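Local coordinates for conserved hypothetical secreted protein (Helicobacter pylori, PDB 4RNY) that probably acts as a zinc-dependent metalloendopeptidase of the M23 family and serves as a determinant of cell shape, at residues T87-T92 and R143-G148; K129-N134 and V161-N166; F151-I156 and K306-I311. All coordinates share one frame; numbering follows the deposited sequence.

Interaction 1: T87-T92 and R143-G148; sequences TRKEKT and RDYRVG. With SO4 (sulfate ion), chain D.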
loop_
_atom_site.group_PDB
_atom_site.type_symbol
_atom_site.label_atom_id
_atom_site.label_comp_id
_atom_site.label_asym_id
_atom_site.label_seq_id
_atom_site.Cartn_x
_atom_site.Cartn_y
_atom_site.Cartn_z
ATOM N N THR A 87 9.253 -4.536 14.248
ATOM C CA THR A 87 8.495 -5.549 14.992
ATOM C C THR A 87 7.011 -5.523 14.584
ATOM O O THR A 87 6.436 -4.444 14.405
ATOM C CB THR A 87 8.578 -5.231 16.509
ATOM O OG1 THR A 87 9.912 -5.479 16.950
ATOM C CG2 THR A 87 7.644 -6.118 17.274
ATOM N N ARG A 88 6.403 -6.696 14.478
ATOM C CA ARG A 88 5.000 -6.826 14.099
ATOM C C ARG A 88 4.196 -7.273 15.299
ATOM O O ARG A 88 4.544 -8.263 15.905
ATOM C CB ARG A 88 4.850 -7.781 12.906
ATOM C CG ARG A 88 3.495 -7.682 12.224
ATOM C CD ARG A 88 3.386 -8.580 11.029
ATOM N NE ARG A 88 4.302 -8.281 9.893
ATOM C CZ ARG A 88 5.258 -9.115 9.480
ATOM N NH1 ARG A 88 5.480 -10.237 10.120
ATOM N NH2 ARG A 88 6.014 -8.839 8.423
ATOM N N LYS A 89 3.144 -6.522 15.670
ATOM C CA LYS A 89 2.218 -6.911 16.758
ATOM C C LYS A 89 0.803 -7.164 16.203
ATOM O O LYS A 89 0.352 -6.466 15.297
ATOM C CB LYS A 89 2.094 -5.814 17.830
ATOM C CG LYS A 89 3.295 -5.638 18.724
ATOM C CD LYS A 89 3.153 -4.390 19.581
ATOM C CE LYS A 89 4.432 -4.099 20.326
ATOM N NZ LYS A 89 4.270 -2.890 21.164
ATOM N N GLU A 90 0.115 -8.140 16.780
ATOM C CA GLU A 90 -1.278 -8.434 16.459
ATOM C C GLU A 90 -2.184 -7.946 17.591
ATOM O O GLU A 90 -1.920 -8.156 18.758
ATOM C CB GLU A 90 -1.465 -9.925 16.229
ATOM C CG GLU A 90 -2.873 -10.305 15.800
ATOM C CD GLU A 90 -3.028 -11.783 15.552
ATOM O OE1 GLU A 90 -3.346 -12.186 14.422
ATOM O OE2 GLU A 90 -2.818 -12.549 16.500
ATOM N N LYS A 91 -3.266 -7.305 17.233
ATOM C CA LYS A 91 -4.209 -6.786 18.201
ATOM C C LYS A 91 -5.622 -7.188 17.795
ATOM O O LYS A 91 -5.851 -7.484 16.623
ATOM C CB LYS A 91 -4.030 -5.269 18.294
ATOM C CG LYS A 91 -2.921 -4.893 19.299
ATOM C CD LYS A 91 -2.109 -3.700 18.879
ATOM C CE LYS A 91 -1.422 -3.032 20.076
ATOM N NZ LYS A 91 -0.571 -3.948 20.889
ATOM N N THR A 92 -6.524 -7.244 18.789
ATOM C CA THR A 92 -7.953 -7.476 18.583
ATOM C C THR A 92 -8.706 -6.348 19.255
ATOM O O THR A 92 -8.519 -6.105 20.458
ATOM C CB THR A 92 -8.415 -8.796 19.164
ATOM O OG1 THR A 92 -7.635 -9.858 18.612
ATOM C CG2 THR A 92 -9.905 -9.042 18.790
ATOM N N ARG A 143 0.106 -4.493 13.385
ATOM C CA ARG A 143 0.694 -3.178 13.388
ATOM C C ARG A 143 2.233 -3.318 13.487
ATOM O O ARG A 143 2.711 -4.129 14.262
ATOM C CB ARG A 143 0.174 -2.437 14.621
ATOM C CG ARG A 143 0.343 -0.943 14.548
ATOM C CD ARG A 143 -0.536 -0.387 13.445
ATOM N NE ARG A 143 -0.680 1.061 13.576
ATOM C CZ ARG A 143 -0.095 1.954 12.781
ATOM N NH1 ARG A 143 0.687 1.597 11.779
ATOM N NH2 ARG A 143 -0.297 3.231 13.003
ATOM N N ASP A 144 2.981 -2.503 12.760
ATOM C CA ASP A 144 4.454 -2.567 12.764
ATOM C C ASP A 144 5.092 -1.438 13.540
ATOM O O ASP A 144 4.647 -0.286 13.454
ATOM C CB ASP A 144 5.000 -2.543 11.350
ATOM C CG ASP A 144 4.560 -3.726 10.544
ATOM O OD1 ASP A 144 4.106 -4.714 11.161
ATOM O OD2 ASP A 144 4.690 -3.693 9.305
ATOM N N TYR A 145 6.181 -1.764 14.250
ATOM C CA TYR A 145 6.854 -0.815 15.100
ATOM C C TYR A 145 8.346 -0.781 14.785
ATOM O O TYR A 145 8.942 -1.833 14.584
ATOM C CB TYR A 145 6.602 -1.165 16.568
ATOM C CG TYR A 145 5.139 -1.032 16.946
ATOM C CD1 TYR A 145 4.235 -2.034 16.629
ATOM C CD2 TYR A 145 4.656 0.110 17.587
ATOM C CE1 TYR A 145 2.902 -1.920 16.945
ATOM C CE2 TYR A 145 3.312 0.233 17.915
ATOM C CZ TYR A 145 2.443 -0.794 17.587
ATOM O OH TYR A 145 1.105 -0.710 17.900
ATOM N N ARG A 146 8.919 0.421 14.672
ATOM C CA ARG A 146 10.385 0.576 14.568
ATOM C C ARG A 146 10.858 1.330 15.809
ATOM O O ARG A 146 10.388 2.457 16.056
ATOM C CB ARG A 146 10.836 1.400 13.369
ATOM C CG ARG A 146 10.226 1.053 12.059
ATOM C CD ARG A 146 10.610 2.096 11.029
ATOM N NE ARG A 146 12.052 2.169 10.749
ATOM C CZ ARG A 146 12.573 2.731 9.650
ATOM N NH1 ARG A 146 11.806 3.246 8.720
ATOM N NH2 ARG A 146 13.869 2.734 9.442
ATOM N N VAL A 147 11.721 0.703 16.598
ATOM C CA VAL A 147 12.234 1.322 17.831
ATOM C C VAL A 147 11.083 2.008 18.599
ATOM O O VAL A 147 11.087 3.219 18.793
ATOM C CB VAL A 147 13.349 2.367 17.538
ATOM C CG1 VAL A 147 14.163 2.644 18.807
ATOM C CG2 VAL A 147 14.272 1.895 16.411
ATOM N N GLY A 148 10.056 1.237 18.920
ATOM C CA GLY A 148 8.906 1.731 19.676
ATOM C C GLY A 148 7.917 2.632 18.960
ATOM O O GLY A 148 6.881 2.942 19.516
HETATM S S SO4 D . 4.582 -6.114 6.619
HETATM O O1 SO4 D . 5.583 -7.177 6.380
HETATM O O2 SO4 D . 5.110 -4.787 6.210
HETATM O O3 SO4 D . 4.190 -6.053 8.052
HETATM O O4 SO4 D . 3.351 -6.354 5.853
HETATM O O HOH W 1 1.214 -1.290 20.742
#
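Thr87 and Tyr145 exchange backbone hydrogen bonds in both directions, Thr87 N reaching Tyr145 O at 2.7 Å. Lys89 and Arg143 repeat the exchange, with Lys89 N 2.8 Å from Arg143 O. Between these hydrogen-bonded pairs sits the non-hydrogen-bonded pair Arg88 and Asp144, whose CA atoms are 4.5 Å apart; there CA-H groups of both residues turn to carbonyl oxygens across the gap. This register defines the antiparallel pairing of strands 87-96 and 136-146 in the large antiparallel sheet to which the second Csd3 region contributes strand 136-146, and Val147 and Gly148 then lead the chain back into strand 149-151.

A cation-pi contact occupies the face bearing Thr87, Lys89, Arg143 and Tyr145. Lys89 CG stands anti to the carbonyl carbon (chi1 -72°) and the rest of the chain is extended, which carries NZ over the Tyr145 ring, 4.4 Å from its centroid and only 4° off the normal. A water bonded to Tyr145 OH also receives weak bonds from Lys89 NZ and Lys91 NZ; the latter has a stronger partner in Glu361. The end of Arg143 leads away to a salt bridge with Asp111.

The face with Arg88 and Asp144 carries a loose ion pair and a sulfate. These two side chains run side by side, yet their guanidinium and carboxylate planes are turned 62° apart, and the salt bridge from Arg88 NE to Asp144 OD1 is long at 3.8 Å. Arg88 instead presents its edge to the sulfate, with Arg88 NE 2.9 Å from O3 and NH2 2.7 Å from O1. Asp144 OD2 approaches the same sulfate O3 to 2.7 Å, and it also accepts a bond from Gln64.

Interaction 2: K129-N134 and V161-N166; sequences KRLVKN and VSSRSN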
loop_
_atom_site.group_PDB
_atom_site.type_symbol
_atom_site.label_atom_id
_atom_site.label_comp_id
_atom_site.label_asym_id
_atom_site.label_seq_id
_atom_site.Cartn_x
_atom_site.Cartn_y
_atom_site.Cartn_z
ATOM N N LYS A 129 -21.935 5.536 7.676
ATOM C CA LYS A 129 -23.122 6.385 7.870
ATOM C C LYS A 129 -24.319 5.597 8.395
ATOM O O LYS A 129 -25.172 6.149 9.067
ATOM C CB LYS A 129 -23.486 7.144 6.573
ATOM C CG LYS A 129 -23.522 6.282 5.302
ATOM C CD LYS A 129 -23.749 7.103 4.031
ATOM C CE LYS A 129 -22.467 7.790 3.563
ATOM N NZ LYS A 129 -22.663 8.603 2.330
ATOM N N ARG A 130 -24.360 4.303 8.118
ATOM C CA ARG A 130 -25.442 3.437 8.576
ATOM C C ARG A 130 -25.339 3.029 10.070
ATOM O O ARG A 130 -26.350 2.731 10.700
ATOM C CB ARG A 130 -25.480 2.185 7.676
ATOM C CG ARG A 130 -26.780 1.380 7.639
ATOM C CD ARG A 130 -26.743 0.413 6.447
ATOM N NE ARG A 130 -27.510 -0.824 6.645
ATOM C CZ ARG A 130 -28.660 -1.144 6.037
ATOM N NH1 ARG A 130 -29.248 -0.330 5.166
ATOM N NH2 ARG A 130 -29.241 -2.306 6.318
ATOM N N LEU A 131 -24.140 3.028 10.654
ATOM C CA LEU A 131 -23.963 2.386 11.949
ATOM C C LEU A 131 -24.471 3.264 13.099
ATOM O O LEU A 131 -24.416 4.491 13.045
ATOM C CB LEU A 131 -22.507 2.003 12.168
ATOM C CG LEU A 131 -21.943 1.046 11.114
ATOM C CD1 LEU A 131 -20.450 0.876 11.311
ATOM C CD2 LEU A 131 -22.659 -0.306 11.207
ATOM N N VAL A 132 -24.991 2.635 14.139
ATOM C CA VAL A 132 -25.563 3.410 15.248
ATOM C C VAL A 132 -25.046 2.904 16.582
ATOM O O VAL A 132 -24.427 1.837 16.658
ATOM C CB VAL A 132 -27.134 3.408 15.233
ATOM C CG1 VAL A 132 -27.668 3.894 13.896
ATOM C CG2 VAL A 132 -27.676 2.027 15.547
ATOM N N LYS A 133 -25.354 3.675 17.635
ATOM C CA LYS A 133 -24.952 3.362 19.006
ATOM C C LYS A 133 -25.292 1.936 19.403
ATOM O O LYS A 133 -26.406 1.428 19.166
ATOM C CB LYS A 133 -25.581 4.365 19.999
ATOM C CG LYS A 133 -25.052 4.231 21.416
ATOM C CD LYS A 133 -25.541 5.363 22.321
ATOM C CE LYS A 133 -25.787 4.888 23.761
ATOM N NZ LYS A 133 -24.521 4.740 24.536
ATOM N N ASN A 134 -24.294 1.297 20.002
ATOM C CA ASN A 134 -24.330 -0.092 20.408
ATOM C C ASN A 134 -24.256 -1.144 19.310
ATOM O O ASN A 134 -24.312 -2.329 19.623
ATOM C CB ASN A 134 -25.488 -0.388 21.368
ATOM C CG ASN A 134 -25.237 0.186 22.744
ATOM O OD1 ASN A 134 -25.151 1.389 22.901
ATOM N ND2 ASN A 134 -25.066 -0.674 23.726
ATOM N N VAL A 161 -18.507 -6.473 11.530
ATOM C CA VAL A 161 -19.307 -5.305 11.845
ATOM C C VAL A 161 -20.731 -5.819 11.988
ATOM O O VAL A 161 -21.180 -6.583 11.143
ATOM C CB VAL A 161 -19.282 -4.296 10.714
ATOM C CG1 VAL A 161 -20.229 -3.153 10.996
ATOM C CG2 VAL A 161 -17.877 -3.743 10.527
ATOM N N SER A 162 -21.428 -5.424 13.031
ATOM C CA SER A 162 -22.821 -5.784 13.202
ATOM C C SER A 162 -23.730 -4.585 13.040
ATOM O O SER A 162 -23.517 -3.561 13.624
ATOM C CB SER A 162 -23.038 -6.428 14.524
ATOM O OG SER A 162 -22.951 -5.473 15.523
ATOM N N SER A 163 -24.732 -4.740 12.210
ATOM C CA SER A 163 -25.672 -3.689 11.903
ATOM C C SER A 163 -27.025 -4.300 11.572
ATOM O O SER A 163 -27.131 -5.261 10.873
ATOM C CB SER A 163 -25.137 -2.762 10.801
ATOM O OG SER A 163 -26.086 -2.035 10.100
ATOM N N ARG A 164 -28.040 -3.701 12.157
ATOM C CA ARG A 164 -29.409 -4.047 11.903
ATOM C C ARG A 164 -29.652 -5.546 11.960
ATOM O O ARG A 164 -30.203 -6.111 11.077
ATOM C CB ARG A 164 -29.844 -3.413 10.586
ATOM C CG ARG A 164 -30.130 -1.935 10.735
ATOM C CD ARG A 164 -29.977 -1.102 9.496
ATOM N NE ARG A 164 -31.059 -1.318 8.583
ATOM C CZ ARG A 164 -32.072 -0.499 8.364
ATOM N NH1 ARG A 164 -32.170 0.635 8.974
ATOM N NH2 ARG A 164 -32.998 -0.849 7.516
ATOM N N SER A 165 -29.207 -6.147 13.043
ATOM C CA SER A 165 -29.368 -7.562 13.327
ATOM C C SER A 165 -28.570 -8.533 12.448
ATOM O O SER A 165 -28.855 -9.689 12.441
ATOM C CB SER A 165 -30.837 -7.963 13.313
ATOM O OG SER A 165 -31.613 -7.076 14.055
ATOM N N ASN A 166 -27.593 -8.047 11.709
ATOM C CA ASN A 166 -26.770 -8.899 10.878
ATOM C C ASN A 166 -25.282 -8.753 11.267
ATOM O O ASN A 166 -24.894 -7.741 11.754
ATOM C CB ASN A 166 -26.991 -8.580 9.398
ATOM C CG ASN A 166 -28.382 -8.928 8.906
ATOM O OD1 ASN A 166 -28.817 -10.035 9.035
ATOM N ND2 ASN A 166 -29.056 -7.974 8.336
#
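Leu131 meets Val161 and Ser163 where the loop before strand 136-146 lies against the end of a beta hairpin: strand 153-163 turns through a type I' beta turn, Ser163 to Asn166, into strand 166-172. Two backbone hydrogen bonds between Ser163 and Asn166 close that turn.

The Leu131 and Val161 side chains cross at about a right angle. CD2 of Leu131 does most of the touching, 3.7 Å from Val161 CG1 and 3.5 Å from Ser163 CB, so one methyl bridges two residues that lie on the same side of the strand. Leu97 and Val126 add further apolar contacts to Leu131, and Val126 also touches Val161.

Toward the surface, Arg130 and Arg164 likewise cross at about a right angle, with guanidinium planes 52° apart. The chain of Arg130 is extended from CG to NE, its CG anti to the backbone N (chi1 -160°), and this brings the head group up to Arg164. Both arginines are exposed, so solvent probably eases the meeting of like charges. Arg164 NE lies over one face of the Arg130 guanidinium, near its rim, 3.1 Å from Arg130 NH2, and both nitrogens are donors.

Interaction 3: F151-I156 and K306-I311; sequences FGQPTI and KNSRPI. With SO4 (sulfate ion), chain F; SO4 (sulfate ion), chain D.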
loop_
_atom_site.group_PDB
_atom_site.type_symbol
_atom_site.label_atom_id
_atom_site.label_comp_id
_atom_site.label_asym_id
_atom_site.label_seq_id
_atom_site.Cartn_x
_atom_site.Cartn_y
_atom_site.Cartn_z
ATOM N N PHE A 151 4.707 2.644 12.549
ATOM C CA PHE A 151 4.903 3.274 11.238
ATOM C C PHE A 151 4.156 2.452 10.213
ATOM O O PHE A 151 3.748 1.291 10.468
ATOM C CB PHE A 151 6.416 3.356 10.890
ATOM C CG PHE A 151 6.952 2.102 10.234
ATOM C CD1 PHE A 151 7.135 0.970 10.972
ATOM C CD2 PHE A 151 7.248 2.073 8.868
ATOM C CE1 PHE A 151 7.600 -0.204 10.380
ATOM C CE2 PHE A 151 7.700 0.904 8.264
ATOM C CZ PHE A 151 7.877 -0.234 9.030
ATOM N N GLY A 152 3.999 3.016 9.037
ATOM C CA GLY A 152 3.345 2.301 7.957
ATOM C C GLY A 152 1.852 2.141 8.226
ATOM O O GLY A 152 1.265 2.896 9.011
ATOM N N GLN A 153 1.251 1.170 7.547
ATOM C CA GLN A 153 -0.192 0.894 7.625
ATOM C C GLN A 153 -0.472 -0.361 8.455
ATOM O O GLN A 153 0.270 -1.350 8.357
ATOM C CB GLN A 153 -0.742 0.600 6.226
ATOM C CG GLN A 153 -0.560 1.723 5.234
ATOM C CD GLN A 153 -1.616 2.794 5.389
ATOM O OE1 GLN A 153 -2.822 2.532 5.672
ATOM N NE2 GLN A 153 -1.195 4.011 5.160
ATOM N N PRO A 154 -1.584 -0.365 9.200
ATOM C CA PRO A 154 -2.029 -1.649 9.736
ATOM C C PRO A 154 -2.434 -2.604 8.621
ATOM O O PRO A 154 -2.691 -2.165 7.494
ATOM C CB PRO A 154 -3.235 -1.276 10.595
ATOM C CG PRO A 154 -3.739 0.013 10.057
ATOM C CD PRO A 154 -2.613 0.685 9.314
ATOM N N THR A 155 -2.491 -3.891 8.934
ATOM C CA THR A 155 -3.131 -4.851 8.067
ATOM C C THR A 155 -4.236 -5.583 8.787
ATOM O O THR A 155 -4.005 -6.202 9.821
ATOM C CB THR A 155 -2.116 -5.901 7.553
ATOM O OG1 THR A 155 -1.219 -5.245 6.660
ATOM C CG2 THR A 155 -2.796 -6.976 6.792
ATOM N N ILE A 156 -5.432 -5.539 8.231
ATOM C CA ILE A 156 -6.574 -6.226 8.804
ATOM C C ILE A 156 -6.515 -7.701 8.427
ATOM O O ILE A 156 -6.427 -8.032 7.247
ATOM C CB ILE A 156 -7.874 -5.622 8.276
ATOM C CG1 ILE A 156 -8.013 -4.180 8.797
ATOM C CG2 ILE A 156 -9.087 -6.486 8.676
ATOM C CD1 ILE A 156 -9.245 -3.488 8.296
ATOM N N LYS A 306 -2.667 0.197 -2.894
ATOM C CA LYS A 306 -3.900 0.114 -2.147
ATOM C C LYS A 306 -3.577 0.463 -0.697
ATOM O O LYS A 306 -2.697 -0.157 -0.066
ATOM C CB LYS A 306 -4.509 -1.270 -2.277
ATOM C CG LYS A 306 -5.775 -1.450 -1.423
ATOM C CD LYS A 306 -6.492 -2.760 -1.709
ATOM C CE LYS A 306 -5.646 -3.978 -1.431
ATOM N NZ LYS A 306 -5.192 -4.053 0.001
ATOM N N ASN A 307 -4.249 1.491 -0.193
ATOM C CA ASN A 307 -3.957 2.043 1.127
ATOM C C ASN A 307 -2.468 2.317 1.295
ATOM O O ASN A 307 -1.867 1.962 2.322
ATOM C CB ASN A 307 -4.474 1.103 2.231
ATOM C CG ASN A 307 -5.973 1.001 2.226
ATOM O OD1 ASN A 307 -6.658 1.962 1.912
ATOM N ND2 ASN A 307 -6.497 -0.168 2.532
ATOM N N SER A 308 -1.924 2.942 0.247
ATOM C CA SER A 308 -0.582 3.435 0.119
ATOM C C SER A 308 0.533 2.369 -0.010
ATOM O O SER A 308 1.721 2.707 0.018
ATOM C CB SER A 308 -0.310 4.400 1.252
ATOM O OG SER A 308 -0.353 3.675 2.459
ATOM N N ARG A 309 0.149 1.114 -0.220
ATOM C CA ARG A 309 1.086 0.027 -0.266
ATOM C C ARG A 309 1.038 -0.588 -1.643
ATOM O O ARG A 309 -0.042 -0.939 -2.104
ATOM C CB ARG A 309 0.673 -1.024 0.764
ATOM C CG ARG A 309 1.082 -0.705 2.211
ATOM C CD ARG A 309 2.162 -1.695 2.674
ATOM N NE ARG A 309 1.581 -2.689 3.482
ATOM C CZ ARG A 309 2.145 -3.790 3.968
ATOM N NH1 ARG A 309 3.362 -4.233 3.653
ATOM N NH2 ARG A 309 1.375 -4.506 4.737
ATOM N N PRO A 310 2.198 -0.807 -2.266
ATOM C CA PRO A 310 2.178 -1.447 -3.585
ATOM C C PRO A 310 1.708 -2.902 -3.557
ATOM O O PRO A 310 2.085 -3.700 -2.672
ATOM C CB PRO A 310 3.621 -1.344 -4.032
ATOM C CG PRO A 310 4.435 -1.253 -2.761
ATOM C CD PRO A 310 3.577 -0.515 -1.789
ATOM N N ILE A 311 0.873 -3.261 -4.520
ATOM C CA ILE A 311 0.340 -4.612 -4.629
ATOM C C ILE A 311 0.468 -5.068 -6.082
ATOM O O ILE A 311 0.570 -4.233 -6.998
ATOM C CB ILE A 311 -1.127 -4.719 -4.121
ATOM C CG1 ILE A 311 -2.036 -3.733 -4.826
ATOM C CG2 ILE A 311 -1.233 -4.371 -2.666
ATOM C CD1 ILE A 311 -2.337 -4.078 -6.241
HETATM S S SO4 F . 5.181 6.817 8.917
HETATM O O1 SO4 F . 5.579 7.085 10.224
HETATM O O2 SO4 F . 6.227 6.587 7.995
HETATM O O3 SO4 F . 4.424 5.683 8.909
HETATM O O4 SO4 F . 4.419 7.885 8.453
HETATM S S SO4 D . 4.582 -6.114 6.619
HETATM O O1 SO4 D . 5.583 -7.177 6.380
HETATM O O2 SO4 D . 5.110 -4.787 6.210
HETATM O O3 SO4 D . 4.190 -6.053 8.052
HETATM O O4 SO4 D . 3.351 -6.354 5.853
HETATM O O HOH W 2 -1.440 -2.806 5.119
#
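Gln153 has its CG anti to the carbonyl carbon and then bends at chi2 (-81°), which lays its amide against the backbone of Asn307; Arg309, bent at chi2 and chi3, swings its guanidinium round to Thr155. The receiving element is a type I' beta turn, Lys306 to Arg309, at the tip of the hairpin formed by strands 299-306 and 309-311. The contact therefore joins the M23 peptidase region to the second Csd3 domain.

Asn307 O stands above the Gln153 amide rather than at its edge: it is 3.2 Å from Gln153 CD, and farther from both OE1 and NE2. Gln153 OE1 accepts a bond from Gln117 NE2, which helps fix the rotation of the amide. The placement of Ser308 OG, close to that amide, is doubtful.

At the edge of the Arg309 guanidinium, Thr155 OG1 lies 3.3 Å from Arg309 NH2. A water there donates to Pro154 O at 2.8 Å, also bonds Thr155 OG1, and takes a weak bond from Arg309 NE. Arg309 NH2 and NH1 both donate to O4 of a sulfate, at 2.9 and 3.1 Å respectively.

With 186 Å² buried and no clear direct hydrogen bond between the segments, direct contact is limited and the water link is weak at Arg309; the clearer bonds of its guanidinium go to a sulfate that probably came from the crystallisation liquor.

Interactions 1 and 3 are neighbours, their centres 14 Å apart, and touch directly: Asp144 O lies 3.1 Å from Phe151 N, and Arg143 NH1 lies 3.1 Å from Gly152 O, both probable hydrogen bonds. They also share one sulfate, gripped by Arg88 from the sheet and by Arg309 from the peptidase region; this anion spans both contacts but probably comes from the crystallisation liquor. Interaction 2 stands apart, with centres about 29 Å from interaction 1 and 26 Å from interaction 3, but it uses strand 153-163, on which residues 151-156 of interaction 3 also lie. All three are away from the zinc site formed by Glu34, His219, Asp223 and His301.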